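Side-chain contacts in conserved hypothetical protein TM1506 (PDB 1VK9), which is of unknown function but adopts a cytidine deaminase-like fold and binds zinc ions: residues N16-A21 against H86-V91; L22-K27 against L33-R38; F78-K83 against K98-Y103; K90-P95 against Q105-D110. All coordinates share one frame; numbering follows the deposited sequence.

Contact 1: residues N16-A21 against H86-V91. With ZN (zinc ion), chain E.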
loop_
_atom_site.group_PDB
_atom_site.type_symbol
_atom_site.label_atom_id
_atom_site.label_comp_id
_atom_site.label_asym_id
_atom_site.label_seq_id
_atom_site.Cartn_x
_atom_site.Cartn_y
_atom_site.Cartn_z
ATOM N N ASN A 16 -9.313 16.656 3.413
ATOM C CA ASN A 16 -8.811 17.125 4.700
ATOM C C ASN A 16 -8.388 15.992 5.633
ATOM O O ASN A 16 -7.702 16.235 6.633
ATOM C CB ASN A 16 -9.805 18.091 5.375
ATOM C CG ASN A 16 -11.100 17.405 5.777
ATOM O OD1 ASN A 16 -11.621 16.521 5.065
ATOM N ND2 ASN A 16 -11.632 17.800 6.931
ATOM N N LEU A 17 -8.793 14.765 5.306
ATOM C CA LEU A 17 -8.383 13.584 6.064
ATOM C C LEU A 17 -6.981 13.200 5.626
ATOM O O LEU A 17 -6.118 12.861 6.444
ATOM C CB LEU A 17 -9.345 12.421 5.825
ATOM C CG LEU A 17 -10.184 11.897 6.995
ATOM C CD1 LEU A 17 -11.300 12.879 7.409
ATOM C CD2 LEU A 17 -10.777 10.538 6.633
ATOM N N LEU A 18 -6.756 13.259 4.317
ATOM C CA LEU A 18 -5.427 13.065 3.771
ATOM C C LEU A 18 -4.525 14.112 4.381
ATOM O O LEU A 18 -3.478 13.777 4.905
ATOM C CB LEU A 18 -5.435 13.172 2.247
ATOM C CG LEU A 18 -4.092 12.938 1.563
ATOM C CD1 LEU A 18 -3.469 11.641 2.050
ATOM C CD2 LEU A 18 -4.238 12.948 0.052
ATOM N N ARG A 19 -4.956 15.370 4.334
ATOM C CA ARG A 19 -4.221 16.478 4.946
ATOM C C ARG A 19 -3.836 16.166 6.395
ATOM O O ARG A 19 -2.692 16.351 6.777
ATOM C CB ARG A 19 -5.057 17.754 4.896
ATOM C CG ARG A 19 -4.312 19.026 4.522
ATOM C CD ARG A 19 -5.182 20.274 4.641
ATOM N NE ARG A 19 -4.572 21.405 3.956
ATOM N N SER A 20 -4.791 15.677 7.179
ATOM C CA SER A 20 -4.569 15.339 8.582
ATOM C C SER A 20 -3.628 14.162 8.779
ATOM O O SER A 20 -2.805 14.164 9.685
ATOM C CB SER A 20 -5.900 15.017 9.259
ATOM O OG SER A 20 -6.574 16.200 9.621
ATOM N N ALA A 21 -3.773 13.141 7.947
ATOM C CA ALA A 21 -2.961 11.940 8.079
ATOM C C ALA A 21 -1.516 12.244 7.735
ATOM O O ALA A 21 -0.610 11.671 8.331
ATOM C CB ALA A 21 -3.502 10.826 7.203
ATOM N N HIS A 86 -8.197 5.223 -0.353
ATOM C CA HIS A 86 -7.134 5.866 -1.091
ATOM C C HIS A 86 -5.783 5.423 -0.539
ATOM O O HIS A 86 -5.658 5.212 0.675
ATOM C CB HIS A 86 -7.303 7.369 -0.973
ATOM C CG HIS A 86 -6.302 8.177 -1.742
ATOM N ND1 HIS A 86 -6.535 8.624 -3.024
ATOM C CD2 HIS A 86 -5.098 8.684 -1.383
ATOM C CE1 HIS A 86 -5.502 9.340 -3.437
ATOM N NE2 HIS A 86 -4.616 9.390 -2.460
ATOM N N ILE A 87 -4.786 5.264 -1.417
ATOM C CA ILE A 87 -3.413 5.034 -0.988
ATOM C C ILE A 87 -2.588 6.218 -1.471
ATOM O O ILE A 87 -2.624 6.559 -2.658
ATOM C CB ILE A 87 -2.860 3.742 -1.598
ATOM C CG1 ILE A 87 -3.745 2.551 -1.236
ATOM C CG2 ILE A 87 -1.423 3.498 -1.159
ATOM C CD1 ILE A 87 -3.603 1.380 -2.175
ATOM N N HIS A 88 -1.872 6.865 -0.549
ATOM C CA HIS A 88 -0.912 7.902 -0.907
ATOM C C HIS A 88 0.472 7.347 -0.697
ATOM O O HIS A 88 0.824 6.992 0.412
ATOM C CB HIS A 88 -1.067 9.164 -0.059
ATOM C CG HIS A 88 -0.078 10.238 -0.407
ATOM N ND1 HIS A 88 -0.108 10.920 -1.604
ATOM C CD2 HIS A 88 0.986 10.727 0.273
ATOM C CE1 HIS A 88 0.880 11.797 -1.641
ATOM N NE2 HIS A 88 1.560 11.704 -0.512
ATOM N N ALA A 89 1.240 7.276 -1.774
ATOM C CA ALA A 89 2.592 6.744 -1.758
ATOM C C ALA A 89 3.576 7.899 -1.892
ATOM O O ALA A 89 3.470 8.703 -2.827
ATOM C CB ALA A 89 2.773 5.763 -2.915
ATOM N N LYS A 90 4.536 8.002 -0.977
ATOM C CA LYS A 90 5.547 9.045 -1.114
ATOM C C LYS A 90 6.394 8.752 -2.362
ATOM O O LYS A 90 6.688 9.651 -3.144
ATOM C CB LYS A 90 6.383 9.196 0.155
ATOM C CG LYS A 90 7.505 10.213 0.033
ATOM C CD LYS A 90 8.167 10.471 1.373
ATOM C CE LYS A 90 9.429 11.288 1.186
ATOM N NZ LYS A 90 9.554 12.260 2.290
ATOM N N VAL A 91 6.753 7.485 -2.546
ATOM C CA VAL A 91 7.355 7.003 -3.780
ATOM C C VAL A 91 6.604 5.742 -4.202
ATOM O O VAL A 91 6.381 4.854 -3.372
ATOM C CB VAL A 91 8.843 6.585 -3.597
ATOM C CG1 VAL A 91 9.439 6.161 -4.924
ATOM C CG2 VAL A 91 9.647 7.671 -3.033
HETATM ZN ZN ZN E . 3.192 12.824 0.060
HETATM O O HOH W 1 4.279 11.727 1.644
#

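Contact 2: residues L22-K27 against L33-R38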
loop_
_atom_site.group_PDB
_atom_site.type_symbol
_atom_site.label_atom_id
_atom_site.label_comp_id
_atom_site.label_asym_id
_atom_site.label_seq_id
_atom_site.Cartn_x
_atom_site.Cartn_y
_atom_site.Cartn_z
ATOM N N LEU A 22 -1.314 13.153 6.780
ATOM C CA LEU A 22 0.019 13.516 6.311
ATOM C C LEU A 22 0.759 14.244 7.426
ATOM O O LEU A 22 1.928 13.961 7.684
ATOM C CB LEU A 22 -0.050 14.381 5.038
ATOM C CG LEU A 22 -0.455 13.774 3.677
ATOM C CD1 LEU A 22 -0.776 14.856 2.641
ATOM C CD2 LEU A 22 0.586 12.833 3.121
ATOM N N LYS A 23 0.066 15.170 8.093
ATOM C CA LYS A 23 0.591 15.869 9.274
ATOM C C LYS A 23 1.089 14.894 10.353
ATOM O O LYS A 23 2.109 15.157 10.980
ATOM C CB LYS A 23 -0.450 16.840 9.858
ATOM C CG LYS A 23 -0.528 18.196 9.146
ATOM C CD LYS A 23 -0.260 19.365 10.131
ATOM C CE LYS A 23 -1.286 20.511 10.025
ATOM N NZ LYS A 23 -2.691 20.036 9.777
ATOM N N ILE A 24 0.380 13.776 10.547
ATOM C CA ILE A 24 0.770 12.729 11.505
ATOM C C ILE A 24 1.960 11.898 10.988
ATOM O O ILE A 24 2.960 11.725 11.694
ATOM C CB ILE A 24 -0.457 11.839 11.902
ATOM C CG1 ILE A 24 -1.407 12.615 12.830
ATOM C CG2 ILE A 24 -0.013 10.544 12.579
ATOM C CD1 ILE A 24 -2.752 11.912 13.112
ATOM N N PHE A 25 1.847 11.393 9.759
ATOM C CA PHE A 25 2.927 10.681 9.080
ATOM C C PHE A 25 4.254 11.454 9.108
ATOM O O PHE A 25 5.318 10.877 9.377
ATOM C CB PHE A 25 2.525 10.421 7.627
ATOM C CG PHE A 25 3.321 9.331 6.947
ATOM C CD1 PHE A 25 2.971 7.990 7.101
ATOM C CD2 PHE A 25 4.397 9.645 6.127
ATOM C CE1 PHE A 25 3.695 6.980 6.451
ATOM C CE2 PHE A 25 5.127 8.651 5.477
ATOM C CZ PHE A 25 4.776 7.320 5.633
ATOM N N GLU A 26 4.181 12.757 8.824
ATOM C CA GLU A 26 5.370 13.597 8.735
ATOM C C GLU A 26 5.946 13.860 10.139
ATOM O O GLU A 26 7.132 13.638 10.362
ATOM C CB GLU A 26 5.088 14.896 7.944
ATOM C CG GLU A 26 5.050 14.737 6.410
ATOM C CD GLU A 26 4.739 16.037 5.642
ATOM O OE1 GLU A 26 4.635 17.127 6.258
ATOM O OE2 GLU A 26 4.605 15.978 4.399
ATOM N N LYS A 27 5.097 14.270 11.084
ATOM C CA LYS A 27 5.511 14.555 12.463
ATOM C C LYS A 27 6.128 13.367 13.228
ATOM O O LYS A 27 6.843 13.574 14.198
ATOM C CB LYS A 27 4.332 15.141 13.258
ATOM C CG LYS A 27 4.700 15.895 14.545
ATOM C CD LYS A 27 3.589 15.782 15.600
ATOM C CE LYS A 27 3.906 16.625 16.836
ATOM N NZ LYS A 27 2.679 16.933 17.627
ATOM N N LEU A 33 1.018 4.105 7.553
ATOM C CA LEU A 33 -0.058 4.597 8.397
ATOM C C LEU A 33 -1.398 4.230 7.769
ATOM O O LEU A 33 -1.564 4.377 6.540
ATOM C CB LEU A 33 0.052 6.113 8.555
ATOM C CG LEU A 33 -1.132 6.862 9.160
ATOM C CD1 LEU A 33 -1.253 6.579 10.626
ATOM C CD2 LEU A 33 -0.947 8.332 8.947
ATOM N N ALA A 34 -2.335 3.729 8.583
ATOM C CA ALA A 34 -3.732 3.658 8.152
ATOM C C ALA A 34 -4.562 4.608 9.011
ATOM O O ALA A 34 -4.421 4.631 10.242
ATOM C CB ALA A 34 -4.251 2.262 8.205
ATOM N N TYR A 35 -5.399 5.409 8.352
ATOM C CA TYR A 35 -6.096 6.525 8.997
ATOM C C TYR A 35 -7.595 6.607 8.635
ATOM O O TYR A 35 -7.975 6.499 7.459
ATOM C CB TYR A 35 -5.385 7.825 8.650
ATOM C CG TYR A 35 -5.887 9.063 9.364
ATOM C CD1 TYR A 35 -5.419 9.407 10.641
ATOM C CD2 TYR A 35 -6.809 9.915 8.755
ATOM C CE1 TYR A 35 -5.865 10.561 11.291
ATOM C CE2 TYR A 35 -7.261 11.068 9.398
ATOM C CZ TYR A 35 -6.785 11.383 10.666
ATOM O OH TYR A 35 -7.236 12.529 11.289
ATOM N N SER A 36 -8.442 6.799 9.646
ATOM C CA SER A 36 -9.890 6.839 9.416
ATOM C C SER A 36 -10.543 8.117 9.938
ATOM O O SER A 36 -11.747 8.292 9.858
ATOM C CB SER A 36 -10.555 5.618 10.049
ATOM O OG SER A 36 -10.493 5.736 11.457
ATOM N N GLY A 37 -9.737 9.026 10.446
ATOM C CA GLY A 37 -10.254 10.164 11.167
ATOM C C GLY A 37 -9.437 10.161 12.430
ATOM O O GLY A 37 -9.099 11.211 12.970
ATOM N N ARG A 38 -9.145 8.950 12.896
ATOM C CA ARG A 38 -8.078 8.725 13.847
ATOM C C ARG A 38 -7.085 7.732 13.249
ATOM O O ARG A 38 -7.382 7.056 12.260
ATOM C CB ARG A 38 -8.638 8.287 15.209
ATOM C CG ARG A 38 -8.884 6.812 15.402
ATOM C CD ARG A 38 -9.892 6.500 16.504
ATOM N NE ARG A 38 -10.813 5.463 16.046
ATOM C CZ ARG A 38 -10.652 4.166 16.275
ATOM N NH1 ARG A 38 -9.616 3.740 16.987
ATOM N NH2 ARG A 38 -11.526 3.295 15.796
#

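Contact 3: residues F78-K83 against K98-Y103. With ZN (zinc ion), chain B.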
loop_
_atom_site.group_PDB
_atom_site.type_symbol
_atom_site.label_atom_id
_atom_site.label_comp_id
_atom_site.label_asym_id
_atom_site.label_seq_id
_atom_site.Cartn_x
_atom_site.Cartn_y
_atom_site.Cartn_z
ATOM N N PHE A 78 -0.919 -6.275 -1.432
ATOM C CA PHE A 78 -1.499 -6.338 -0.095
ATOM C C PHE A 78 -2.549 -5.234 0.077
ATOM O O PHE A 78 -3.701 -5.503 0.454
ATOM C CB PHE A 78 -0.415 -6.224 0.961
ATOM C CG PHE A 78 0.324 -7.502 1.202
ATOM C CD1 PHE A 78 -0.207 -8.483 2.024
ATOM C CD2 PHE A 78 1.548 -7.727 0.618
ATOM C CE1 PHE A 78 0.468 -9.662 2.240
ATOM C CE2 PHE A 78 2.230 -8.903 0.842
ATOM C CZ PHE A 78 1.686 -9.871 1.645
ATOM N N LEU A 79 -2.156 -4.007 -0.245
ATOM C CA LEU A 79 -3.037 -2.876 -0.085
ATOM C C LEU A 79 -4.307 -3.029 -0.967
ATOM O O LEU A 79 -5.414 -2.741 -0.498
ATOM C CB LEU A 79 -2.265 -1.574 -0.327
ATOM C CG LEU A 79 -1.148 -1.240 0.686
ATOM C CD1 LEU A 79 -0.335 -0.003 0.270
ATOM C CD2 LEU A 79 -1.672 -1.071 2.116
ATOM N N LEU A 80 -4.160 -3.521 -2.203
ATOM C CA LEU A 80 -5.309 -3.701 -3.101
ATOM C C LEU A 80 -6.329 -4.646 -2.488
ATOM O O LEU A 80 -7.545 -4.383 -2.521
ATOM C CB LEU A 80 -4.894 -4.250 -4.462
ATOM C CG LEU A 80 -4.399 -3.251 -5.514
ATOM C CD1 LEU A 80 -4.209 -3.960 -6.837
ATOM C CD2 LEU A 80 -5.332 -2.088 -5.692
ATOM N N LYS A 81 -5.838 -5.737 -1.907
ATOM C CA LYS A 81 -6.730 -6.709 -1.304
ATOM C C LYS A 81 -7.501 -6.099 -0.128
ATOM O O LYS A 81 -8.661 -6.464 0.121
ATOM C CB LYS A 81 -5.981 -7.978 -0.892
ATOM C CG LYS A 81 -6.822 -9.015 -0.168
ATOM C CD LYS A 81 -7.935 -9.576 -1.070
ATOM C CE LYS A 81 -7.862 -11.089 -1.255
ATOM N NZ LYS A 81 -8.431 -11.665 -0.050
HETATM N N MSE A 82 -6.885 -5.145 0.565
HETATM C CA MSE A 82 -7.511 -4.623 1.773
HETATM C C MSE A 82 -8.562 -3.570 1.474
HETATM O O MSE A 82 -9.319 -3.181 2.360
HETATM C CB MSE A 82 -6.464 -4.090 2.722
HETATM C CG MSE A 82 -5.735 -5.185 3.441
HETATM SE SE MSE A 82 -4.462 -4.462 4.715
HETATM C CE MSE A 82 -3.046 -4.046 3.449
ATOM N N LYS A 83 -8.600 -3.113 0.227
ATOM C CA LYS A 83 -9.615 -2.174 -0.218
ATOM C C LYS A 83 -9.672 -0.861 0.597
ATOM O O LYS A 83 -10.712 -0.485 1.150
ATOM C CB LYS A 83 -10.962 -2.889 -0.271
ATOM C CG LYS A 83 -10.949 -4.035 -1.278
ATOM C CD LYS A 83 -12.345 -4.505 -1.697
ATOM C CE LYS A 83 -13.122 -3.379 -2.355
ATOM N NZ LYS A 83 -14.005 -3.849 -3.442
ATOM N N LYS A 98 0.982 0.716 -12.305
ATOM C CA LYS A 98 0.308 0.055 -13.422
ATOM C C LYS A 98 -0.792 -0.836 -12.875
ATOM O O LYS A 98 -1.893 -0.900 -13.440
ATOM C CB LYS A 98 1.302 -0.816 -14.181
ATOM C CG LYS A 98 1.596 -0.383 -15.563
ATOM C CD LYS A 98 2.965 0.248 -15.666
ATOM C CE LYS A 98 3.756 -0.347 -16.818
ATOM N NZ LYS A 98 3.974 -1.806 -16.571
ATOM N N LEU A 99 -0.475 -1.504 -11.758
ATOM C CA LEU A 99 -1.354 -2.478 -11.125
ATOM C C LEU A 99 -2.576 -1.807 -10.545
ATOM O O LEU A 99 -3.705 -2.255 -10.770
ATOM C CB LEU A 99 -0.627 -3.255 -10.029
ATOM C CG LEU A 99 -1.350 -4.464 -9.430
ATOM C CD1 LEU A 99 -1.640 -5.541 -10.464
ATOM C CD2 LEU A 99 -0.468 -5.026 -8.339
HETATM N N MSE A 100 -2.347 -0.728 -9.808
HETATM C CA MSE A 100 -3.438 -0.013 -9.174
HETATM C C MSE A 100 -4.373 0.620 -10.173
HETATM O O MSE A 100 -5.571 0.666 -9.913
HETATM C CB MSE A 100 -2.887 1.020 -8.213
HETATM C CG MSE A 100 -1.901 0.376 -7.305
HETATM SE SE MSE A 100 -2.053 0.898 -5.481
HETATM C CE MSE A 100 -1.097 2.565 -5.593
ATOM N N ASN A 101 -3.847 1.077 -11.315
ATOM C CA ASN A 101 -4.727 1.493 -12.387
ATOM C C ASN A 101 -5.561 0.358 -12.949
ATOM O O ASN A 101 -6.729 0.546 -13.218
ATOM C CB ASN A 101 -3.996 2.237 -13.504
ATOM C CG ASN A 101 -3.474 3.595 -13.047
ATOM O OD1 ASN A 101 -4.152 4.331 -12.307
ATOM N ND2 ASN A 101 -2.239 3.918 -13.445
ATOM N N GLU A 102 -4.976 -0.828 -13.113
ATOM C CA GLU A 102 -5.729 -1.949 -13.652
ATOM C C GLU A 102 -6.928 -2.227 -12.725
ATOM O O GLU A 102 -8.016 -2.655 -13.178
ATOM C CB GLU A 102 -4.817 -3.185 -13.778
ATOM C CG GLU A 102 -5.525 -4.457 -14.248
ATOM C CD GLU A 102 -4.687 -5.716 -14.159
ATOM O OE1 GLU A 102 -3.600 -5.690 -13.574
ATOM O OE2 GLU A 102 -5.099 -6.760 -14.700
ATOM N N TYR A 103 -6.724 -1.967 -11.429
ATOM C CA TYR A 103 -7.694 -2.355 -10.442
ATOM C C TYR A 103 -8.601 -1.213 -10.051
ATOM O O TYR A 103 -9.421 -1.370 -9.163
ATOM C CB TYR A 103 -7.006 -3.012 -9.235
ATOM C CG TYR A 103 -6.704 -4.454 -9.538
ATOM C CD1 TYR A 103 -5.587 -4.803 -10.301
ATOM C CD2 TYR A 103 -7.575 -5.471 -9.133
ATOM C CE1 TYR A 103 -5.328 -6.133 -10.622
ATOM C CE2 TYR A 103 -7.323 -6.809 -9.448
ATOM C CZ TYR A 103 -6.206 -7.125 -10.192
ATOM O OH TYR A 103 -5.950 -8.421 -10.515
HETATM ZN ZN ZN B . -2.987 -7.749 -13.931
#

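Contact 4: residues K90-P95 against Q105-D110. With ZN (zinc ion), chain E.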
loop_
_atom_site.group_PDB
_atom_site.type_symbol
_atom_site.label_atom_id
_atom_site.label_comp_id
_atom_site.label_asym_id
_atom_site.label_seq_id
_atom_site.Cartn_x
_atom_site.Cartn_y
_atom_site.Cartn_z
ATOM N N LYS A 90 4.536 8.002 -0.977
ATOM C CA LYS A 90 5.547 9.045 -1.114
ATOM C C LYS A 90 6.394 8.752 -2.362
ATOM O O LYS A 90 6.688 9.651 -3.144
ATOM C CB LYS A 90 6.383 9.196 0.155
ATOM C CG LYS A 90 7.505 10.213 0.033
ATOM C CD LYS A 90 8.167 10.471 1.373
ATOM C CE LYS A 90 9.429 11.288 1.186
ATOM N NZ LYS A 90 9.554 12.260 2.290
ATOM N N VAL A 91 6.753 7.485 -2.546
ATOM C CA VAL A 91 7.355 7.003 -3.780
ATOM C C VAL A 91 6.604 5.742 -4.202
ATOM O O VAL A 91 6.381 4.854 -3.372
ATOM C CB VAL A 91 8.843 6.585 -3.597
ATOM C CG1 VAL A 91 9.439 6.161 -4.924
ATOM C CG2 VAL A 91 9.647 7.671 -3.033
ATOM N N ILE A 92 6.242 5.663 -5.482
ATOM C CA ILE A 92 5.624 4.476 -6.064
ATOM C C ILE A 92 6.441 3.964 -7.247
ATOM O O ILE A 92 6.971 4.752 -8.032
ATOM C CB ILE A 92 4.191 4.809 -6.513
ATOM C CG1 ILE A 92 3.407 3.551 -6.837
ATOM C CG2 ILE A 92 4.178 5.750 -7.726
ATOM C CD1 ILE A 92 1.897 3.776 -6.827
ATOM N N SER A 93 6.549 2.648 -7.390
ATOM C CA SER A 93 7.244 2.094 -8.545
ATOM C C SER A 93 6.260 1.925 -9.682
ATOM O O SER A 93 5.059 1.786 -9.454
ATOM C CB SER A 93 7.895 0.763 -8.209
ATOM O OG SER A 93 6.939 -0.274 -8.232
ATOM N N LYS A 94 6.777 1.933 -10.906
ATOM C CA LYS A 94 5.974 1.792 -12.109
ATOM C C LYS A 94 5.096 0.530 -12.119
ATOM O O LYS A 94 3.947 0.625 -12.515
ATOM C CB LYS A 94 6.863 1.849 -13.354
ATOM C CG LYS A 94 6.138 2.167 -14.646
ATOM C CD LYS A 94 7.144 2.428 -15.756
ATOM C CE LYS A 94 7.064 1.372 -16.854
ATOM N NZ LYS A 94 8.366 1.254 -17.547
ATOM N N PRO A 95 5.616 -0.642 -11.730
ATOM C CA PRO A 95 4.783 -1.834 -11.629
ATOM C C PRO A 95 3.597 -1.615 -10.713
ATOM O O PRO A 95 2.487 -1.986 -11.090
ATOM C CB PRO A 95 5.739 -2.871 -11.049
ATOM C CG PRO A 95 7.086 -2.463 -11.557
ATOM C CD PRO A 95 7.030 -0.967 -11.438
ATOM N N GLN A 105 -8.043 1.333 -8.282
ATOM C CA GLN A 105 -7.838 1.797 -6.911
ATOM C C GLN A 105 -7.483 3.284 -6.951
ATOM O O GLN A 105 -6.773 3.730 -7.850
ATOM C CB GLN A 105 -6.713 1.020 -6.270
ATOM C CG GLN A 105 -6.188 1.605 -5.003
ATOM C CD GLN A 105 -7.098 1.356 -3.809
ATOM O OE1 GLN A 105 -7.557 0.242 -3.598
ATOM N NE2 GLN A 105 -7.351 2.393 -3.024
ATOM N N SER A 106 -7.983 4.056 -5.993
ATOM C CA SER A 106 -7.678 5.483 -5.932
ATOM C C SER A 106 -6.365 5.680 -5.204
ATOM O O SER A 106 -6.167 5.156 -4.106
ATOM C CB SER A 106 -8.782 6.230 -5.218
ATOM O OG SER A 106 -8.320 7.490 -4.821
ATOM N N PHE A 107 -5.446 6.406 -5.823
ATOM C CA PHE A 107 -4.130 6.550 -5.212
ATOM C C PHE A 107 -3.451 7.834 -5.698
ATOM O O PHE A 107 -3.846 8.387 -6.702
ATOM C CB PHE A 107 -3.267 5.304 -5.485
ATOM C CG PHE A 107 -2.781 5.210 -6.905
ATOM C CD1 PHE A 107 -3.583 4.624 -7.888
ATOM C CD2 PHE A 107 -1.532 5.733 -7.265
ATOM C CE1 PHE A 107 -3.153 4.556 -9.220
ATOM C CE2 PHE A 107 -1.097 5.674 -8.585
ATOM C CZ PHE A 107 -1.908 5.076 -9.576
ATOM N N SER A 108 -2.453 8.307 -4.964
ATOM C CA SER A 108 -1.708 9.488 -5.357
ATOM C C SER A 108 -0.272 9.243 -4.953
ATOM O O SER A 108 -0.026 8.365 -4.124
ATOM C CB SER A 108 -2.273 10.748 -4.684
ATOM O OG SER A 108 -2.305 10.593 -3.279
ATOM N N TYR A 109 0.668 9.996 -5.536
ATOM C CA TYR A 109 2.086 9.780 -5.262
ATOM C C TYR A 109 2.923 11.052 -5.358
ATOM O O TYR A 109 2.518 12.013 -5.992
ATOM C CB TYR A 109 2.669 8.676 -6.158
ATOM C CG TYR A 109 2.560 8.910 -7.663
ATOM C CD1 TYR A 109 1.416 8.478 -8.361
ATOM C CD2 TYR A 109 3.595 9.535 -8.391
ATOM C CE1 TYR A 109 1.270 8.679 -9.718
ATOM C CE2 TYR A 109 3.467 9.733 -9.770
ATOM C CZ TYR A 109 2.290 9.290 -10.419
ATOM O OH TYR A 109 2.096 9.428 -11.770
ATOM N N ASP A 110 4.080 11.076 -4.706
ATOM C CA ASP A 110 4.942 12.250 -4.788
ATOM C C ASP A 110 5.998 12.059 -5.878
ATOM O O ASP A 110 6.267 12.979 -6.630
ATOM C CB ASP A 110 5.546 12.598 -3.424
ATOM C CG ASP A 110 4.470 12.865 -2.370
ATOM O OD1 ASP A 110 3.459 13.526 -2.722
ATOM O OD2 ASP A 110 4.514 12.436 -1.174
HETATM ZN ZN ZN E . 3.192 12.824 0.060
HETATM O O HOH W 1 4.279 11.727 1.644
#

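Contact 1: residues N16-A21 against H86-V91
L18 does all the touching from the helix side: its CD1 methyl stops 4.0 Å from CB of H88, and its CD2 methyl lies 4.4 Å from NE2 of H86. Each methyl meets its imidazole obliquely. Because CG is anti to the backbone N (chi1 -178°), the leucine fork is carried out to the strand, where it crosses the H88 side chain at about a right angle. This is helix-on-sheet packing in a cytidine deaminase-like fold; L17 and A21 of the same helix turn to strands 32-35 and 65-68. S108 OG bonds both H86 NE2 and H88 ND1, and S106 OG pairs with H86 ND1, which probably fixes the turn of the two rings and directs H88 NE2 to the zinc ion at 2.1 Å. D110 is the second protein ligand of that metal. The far side of the helix is loose by comparison: N16 and R19 are exposed, and R19 is not modelled beyond NE.

Contact 2: residues L22-K27 against L33-R38
F25 carries its CG anti to the backbone N (chi1 -161°), which swings the ring off the helix toward the start of strand 32-35, and L33 comes the other way. The two side chains slide past each other in opposite directions, so that L33 CB meets the phenyl ring in its plane, at the edge, 3.8 Å from F25 CD1. I24 does it differently. Its CG1 branch is anti to the carbonyl carbon (chi1 -73°) and runs on extended, taking CD1 to 3.9 Å from CE1 of Y35, across the tyrosine at about a right angle; its CG2 methyl sits more loosely, 4.4 Å from L33 CD2. Y35 is backed by its own turn, for G37 N lies 3.3 Å above the plane of its ring, toward the rim. S36 N bonds R38 O at 2.8 Å, closing the turn of an antiparallel beta hairpin made by strands 32-35 and 39-43. Helix and strand run nearly antiparallel, at 155°. Strand 32-35 lies in the sheet between strands 39-43 and 65-68, and helix 15-27 packs on that sheet: F25 also touches I67, and Y35 packs against L17, S20 and A21.

Contact 3: residues F78-K83 against K98-Y103
L80 overlaps the base of the Y103 ring, its CD1 methyl lying 3.7 Å from Y103 CG and meeting the ring obliquely, while CD2 rests 4.0 Å from Y103 CB. The two side chains cross at about a right angle. From helix 73-82, L80 leaves with CG anti to the carbonyl carbon (chi1 -84°), and this one residue carries the contact: the same CD1 also meets L99 CG at 3.9 Å. Deeper in, CD2 comes within 4.4 Å of the selenium of M100, a selenomethionine. The inner part is buried, with M100 continuing onto I87 and I92 of strand 86-93 and onto F107. Outward the contact is more open, for Y103 is an exposed residue just past the end of helix 94-102, where it also touches P137. One residue earlier, E102, its chain extended beyond CG, takes no part in the packing and holds a zinc ion through both carboxylate oxygens, OE1 at 2.2 Å and OE2 at 2.5 Å. L79 and M100 both pack on I87, so the two helices lie side by side on one face of the sheet. The pair is consistent with the cytidine deaminase-like fold, in whose classical enzymes the catalytic zinc sits at the N-terminal ends of two helices; the ion on E102 lies instead at a C-terminal end.

Contact 4: residues K90-P95 against Q105-D110
A beta-alpha-beta crossover is closed here, with I92 on the first strand touching F107 and Y109 on the parallel strand 107-109, and helix 94-102 making the connection between them. I92 works with two branches. Its CG2 methyl sits over one face of the Y109 ring, 4.0 Å from the centroid and 29° off the normal, a CH-pi contact. The other branch, with CG1 anti to the backbone N (chi1 -167°), runs out extended and brings CD1 to 4.0 Å from CE2 of F107, crossing that phenylalanine at about a right angle. Y109 also touches L97 of the connecting helix. With I92 cut back to an alanine, the Y109 face would probably lose its methyl partner and a gap would be likely to open beside F107. S93, at the N-cap position, marks where the strand gives way to the helix. At the other end the chain turns corners at K90 and at D110, where the backbones hold weakly, D110 N to K90 O at 3.4 Å. The aliphatic part of K90 runs obliquely past the carboxylate, CG lying 3.9 Å from D110 OD2, but NZ is 6.1 Å from that oxygen and makes no salt bridge with it. D110 OD2 binds the zinc ion, and a water oxygen lies 2.2 Å from that metal.

Helix 15-27 opens two loops. Contact 2 closes the short one when the chain returns along strand 32-35, and it nests inside the long loop that contact 1 closes 65 residues on, at strand 86-93. Both contacts fasten the N-terminal helix to the sheet and touch through L22 and H88. Contact 3 opens on helix 73-82, before contact 1 has closed, and ends on helix 94-102, so the two cross; they meet where I87 packs on L79 and M100. Contact 4 begins on K90 and V91, where contact 1 ends, crosses contact 3, and reaches strand 107-109. Contacts 1 and 4 share one zinc ion, while contacts 2 and 3 lie on opposite sides of the chain's centre.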